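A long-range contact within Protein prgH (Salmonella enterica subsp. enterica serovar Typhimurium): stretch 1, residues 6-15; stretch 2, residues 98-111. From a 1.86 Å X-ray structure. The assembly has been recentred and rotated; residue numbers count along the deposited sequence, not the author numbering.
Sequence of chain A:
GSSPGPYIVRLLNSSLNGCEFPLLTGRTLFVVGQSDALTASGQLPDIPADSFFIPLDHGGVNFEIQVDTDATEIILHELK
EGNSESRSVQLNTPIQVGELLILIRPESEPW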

# COMPACT_ATOMS: atom_id res chain seq x y z
N PRO A 6 31.04 2.57 -10.85
CA PRO A 6 30.42 2.23 -9.59
C PRO A 6 30.02 0.75 -9.57
O PRO A 6 30.32 -0.00 -10.52
CB PRO A 6 29.24 3.19 -9.58
CG PRO A 6 28.77 3.13 -10.99
CD PRO A 6 29.99 2.82 -11.85
N TYR A 7 29.33 0.33 -8.51
CA TYR A 7 29.19 -1.04 -8.20
C TYR A 7 27.72 -1.39 -8.02
O TYR A 7 26.89 -0.54 -7.74
CB TYR A 7 29.96 -1.38 -6.93
CG TYR A 7 31.45 -1.14 -7.04
CD1 TYR A 7 32.29 -2.07 -7.65
CD2 TYR A 7 32.02 0.03 -6.53
CE1 TYR A 7 33.67 -1.82 -7.79
CE2 TYR A 7 33.38 0.26 -6.63
CZ TYR A 7 34.19 -0.66 -7.25
OH TYR A 7 35.53 -0.40 -7.34
N ILE A 8 27.42 -2.67 -8.18
CA ILE A 8 26.05 -3.14 -8.11
C ILE A 8 26.05 -4.30 -7.14
O ILE A 8 27.01 -5.11 -7.14
CB ILE A 8 25.59 -3.58 -9.52
CG1 ILE A 8 25.38 -2.35 -10.39
CG2 ILE A 8 24.33 -4.40 -9.45
CD1 ILE A 8 25.08 -2.65 -11.85
N VAL A 9 24.99 -4.40 -6.32
CA VAL A 9 24.80 -5.61 -5.55
C VAL A 9 23.78 -6.44 -6.28
O VAL A 9 22.67 -5.96 -6.49
CB VAL A 9 24.24 -5.36 -4.16
CG1 VAL A 9 24.14 -6.72 -3.42
CG2 VAL A 9 25.17 -4.45 -3.44
N ARG A 10 24.16 -7.68 -6.58
CA ARG A 10 23.30 -8.69 -7.12
C ARG A 10 22.97 -9.77 -6.08
O ARG A 10 23.84 -10.36 -5.40
CB ARG A 10 23.93 -9.32 -8.38
CG ARG A 10 22.99 -10.32 -9.07
CD ARG A 10 23.70 -11.19 -10.11
NE ARG A 10 22.79 -12.07 -10.80
CZ ARG A 10 22.14 -11.80 -11.94
NH1 ARG A 10 22.24 -10.63 -12.56
NH2 ARG A 10 21.37 -12.75 -12.46
N LEU A 11 21.69 -10.07 -6.00
CA LEU A 11 21.23 -11.19 -5.13
C LEU A 11 21.41 -12.50 -5.86
O LEU A 11 21.12 -12.61 -7.07
CB LEU A 11 19.79 -10.95 -4.78
CG LEU A 11 19.54 -9.65 -4.01
CD1 LEU A 11 18.09 -9.71 -3.54
CD2 LEU A 11 20.45 -9.41 -2.88
N LEU A 12 21.95 -13.51 -5.19
CA LEU A 12 22.21 -14.79 -5.84
C LEU A 12 21.32 -15.90 -5.28
O LEU A 12 21.41 -17.02 -5.72
CB LEU A 12 23.68 -15.21 -5.69
CG LEU A 12 24.78 -14.27 -6.19
CD1 LEU A 12 26.13 -14.96 -6.02
CD2 LEU A 12 24.51 -13.89 -7.63
N ASN A 13 20.52 -15.55 -4.28
CA ASN A 13 19.43 -16.36 -3.76
C ASN A 13 18.31 -15.45 -3.24
O ASN A 13 18.31 -14.25 -3.56
CB ASN A 13 19.92 -17.34 -2.71
CG ASN A 13 20.25 -16.69 -1.39
OD1 ASN A 13 20.41 -15.48 -1.33
ND2 ASN A 13 20.50 -17.50 -0.37
N SER A 14 17.41 -16.02 -2.44
CA SER A 14 16.15 -15.34 -2.03
C SER A 14 15.11 -15.33 -3.17
O SER A 14 15.38 -15.72 -4.31
CB SER A 14 16.35 -13.94 -1.44
OG SER A 14 16.36 -12.90 -2.47
N SER A 15 13.90 -14.92 -2.82
CA SER A 15 12.81 -14.76 -3.79
C SER A 15 13.07 -13.65 -4.81
O SER A 15 12.44 -13.59 -5.88
CB SER A 15 11.51 -14.51 -3.04
OG SER A 15 11.62 -13.24 -2.42
N GLY A 98 24.38 -13.72 6.78
CA GLY A 98 23.37 -14.63 7.31
C GLY A 98 23.05 -15.70 6.24
O GLY A 98 23.98 -16.30 5.68
N GLU A 99 21.76 -15.93 5.96
CA GLU A 99 21.39 -16.92 4.92
C GLU A 99 21.24 -16.29 3.53
O GLU A 99 20.87 -16.97 2.56
CB GLU A 99 20.07 -17.65 5.28
CG GLU A 99 20.14 -19.16 5.21
CD GLU A 99 20.86 -19.78 6.40
OE1 GLU A 99 21.76 -19.11 6.97
OE2 GLU A 99 20.54 -20.95 6.74
N LEU A 100 21.50 -14.99 3.41
CA LEU A 100 21.50 -14.37 2.11
C LEU A 100 22.82 -14.55 1.38
O LEU A 100 23.92 -14.46 2.00
CB LEU A 100 21.21 -12.88 2.26
CG LEU A 100 20.90 -12.13 1.01
CD1 LEU A 100 19.58 -12.61 0.40
CD2 LEU A 100 20.91 -10.66 1.33
N LEU A 101 22.73 -14.72 0.07
CA LEU A 101 23.92 -14.78 -0.78
C LEU A 101 23.88 -13.65 -1.84
O LEU A 101 22.90 -13.49 -2.62
CB LEU A 101 24.00 -16.20 -1.39
CG LEU A 101 25.32 -16.83 -1.75
CD1 LEU A 101 25.11 -18.19 -2.36
CD2 LEU A 101 25.99 -15.93 -2.76
N ILE A 102 24.94 -12.83 -1.85
CA ILE A 102 25.02 -11.68 -2.72
C ILE A 102 26.31 -11.72 -3.45
O ILE A 102 27.21 -12.44 -3.12
CB ILE A 102 24.96 -10.34 -1.95
CG1 ILE A 102 26.17 -10.17 -1.04
CG2 ILE A 102 23.72 -10.26 -1.04
CD1 ILE A 102 26.23 -8.78 -0.40
N LEU A 103 26.44 -10.83 -4.41
CA LEU A 103 27.62 -10.73 -5.19
C LEU A 103 27.74 -9.24 -5.50
O LEU A 103 26.72 -8.63 -5.72
CB LEU A 103 27.45 -11.60 -6.46
CG LEU A 103 28.72 -11.52 -7.30
CD1 LEU A 103 29.03 -12.90 -7.86
CD2 LEU A 103 28.65 -10.46 -8.38
N ILE A 104 28.95 -8.63 -5.38
CA ILE A 104 29.14 -7.21 -5.70
C ILE A 104 30.01 -7.18 -6.97
O ILE A 104 31.11 -7.79 -7.01
CB ILE A 104 29.83 -6.43 -4.54
CG1 ILE A 104 29.04 -6.56 -3.22
CG2 ILE A 104 30.00 -4.97 -4.92
CD1 ILE A 104 29.80 -6.12 -1.97
N ARG A 105 29.52 -6.50 -8.01
CA ARG A 105 30.23 -6.41 -9.30
C ARG A 105 30.34 -4.96 -9.79
O ARG A 105 29.48 -4.14 -9.48
CB ARG A 105 29.50 -7.24 -10.37
CG ARG A 105 28.18 -6.67 -10.75
CD ARG A 105 27.43 -7.59 -11.71
NE ARG A 105 26.26 -6.94 -12.27
CZ ARG A 105 26.28 -5.98 -13.17
NH1 ARG A 105 27.42 -5.54 -13.67
NH2 ARG A 105 25.14 -5.52 -13.65
N PRO A 106 31.38 -4.64 -10.60
CA PRO A 106 31.36 -3.42 -11.36
C PRO A 106 30.20 -3.40 -12.35
O PRO A 106 29.84 -4.45 -12.92
CB PRO A 106 32.65 -3.48 -12.14
CG PRO A 106 33.53 -4.37 -11.36
CD PRO A 106 32.61 -5.41 -10.85
N GLU A 107 29.66 -2.22 -12.57
CA GLU A 107 28.49 -2.12 -13.41
C GLU A 107 28.79 -2.69 -14.81
O GLU A 107 27.96 -3.39 -15.41
CB GLU A 107 28.06 -0.67 -13.49
CG GLU A 107 26.80 -0.44 -14.32
CD GLU A 107 26.43 1.04 -14.35
OE1 GLU A 107 27.30 1.87 -14.01
OE2 GLU A 107 25.27 1.37 -14.70
N SER A 108 30.01 -2.42 -15.28
CA SER A 108 30.50 -2.86 -16.58
C SER A 108 30.78 -4.36 -16.72
O SER A 108 31.01 -4.83 -17.82
CB SER A 108 31.80 -2.13 -16.83
OG SER A 108 32.70 -2.46 -15.77
N GLU A 109 30.80 -5.11 -15.63
CA GLU A 109 31.03 -6.58 -15.68
C GLU A 109 29.81 -7.41 -15.27
O GLU A 109 29.66 -7.78 -14.07
CB GLU A 109 32.22 -6.93 -14.79
CG GLU A 109 33.54 -6.28 -15.25
CD GLU A 109 34.77 -6.64 -14.41
OE1 GLU A 109 34.58 -7.32 -13.38
OE2 GLU A 109 35.94 -6.26 -14.79
N PRO A 110 28.96 -7.76 -16.25
CA PRO A 110 27.76 -8.55 -15.93
C PRO A 110 28.11 -9.92 -15.33
O PRO A 110 29.10 -10.53 -15.72
CB PRO A 110 27.07 -8.74 -17.29
CG PRO A 110 27.63 -7.64 -18.17
CD PRO A 110 29.04 -7.44 -17.69
N TRP A 111 27.31 -10.40 -14.38
CA TRP A 111 27.51 -11.74 -13.78
C TRP A 111 26.80 -12.77 -14.55
O TRP A 111 27.39 -13.84 -14.80
CB TRP A 111 27.08 -11.77 -12.32
CG TRP A 111 27.11 -13.13 -11.60
CD1 TRP A 111 26.02 -13.96 -11.32
CD2 TRP A 111 28.27 -13.88 -11.05
NE1 TRP A 111 26.42 -15.11 -10.65
CE2 TRP A 111 27.73 -15.12 -10.45
CE3 TRP A 111 29.66 -13.67 -11.01
CZ2 TRP A 111 28.57 -16.08 -9.85
CZ3 TRP A 111 30.47 -14.63 -10.39
CH2 TRP A 111 29.93 -15.80 -9.81

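The contact is an antiparallel pairing of strand 7-11 with strand 100-106, and its backbone carries most of the polar load. Ile8 and Arg105 bond reciprocally, Ile8 N to Arg105 O at 2.8 Å and Arg105 N to Ile8 O at 3.0 Å; Arg10 and Leu103 repeat the pattern, with Arg10 N to Leu103 O at 2.9 Å and Leu103 N to Arg10 O at 2.8 Å. The ladder runs on at each end, through Leu12 N to Leu101 O at 2.7 Å and Glu107 N to Pro6 O at 3.1 Å. Proline suits position 6 here because the pairing asks only for its carbonyl.

Beyond Leu12, a side chain takes over from the backbone. Asn13, with chi1 in p, presents both halves of its amide: OD1 accepts from Leu101 N at 2.8 Å, and ND2 donates to Glu99 O at 3.0 Å. Asparagine fits because a single short group satisfies a donor and an acceptor on the opposing stretch.

From Ile8 to Leu11, and from Ile102 to Arg105, the paired side chains alternate between two faces; at the Tyr7 and Pro106 pair they diverge. On one, the branched Val9 and Ile104 join Leu11 and Ile102 in a buried apolar layer; Leu11 CD2 lies 3.8 Å from Ile102 CG2, and Val9 CG1 4.0 Å from Ile102 CB. The other face carries Ile8, Arg10, Leu103 and Arg105. Here Ile8 CD1 lies over one face of the Arg105 guanidinium, 3.4 Å from NH2, while Arg105 NH1 bonds to Glu107 O at 2.8 Å, so one arginine both packs against the partner strand and braces the turn from Pro106 to Glu109.

Leu12 points toward the other stretch, its CD1 3.4 Å from Leu101 CD2 and 3.6 Å from Leu103 CB. Its CD2 reaches Trp111 CD1 at 4.0 Å, bringing the C-terminal residue into the 992 Å² buried between the stretches.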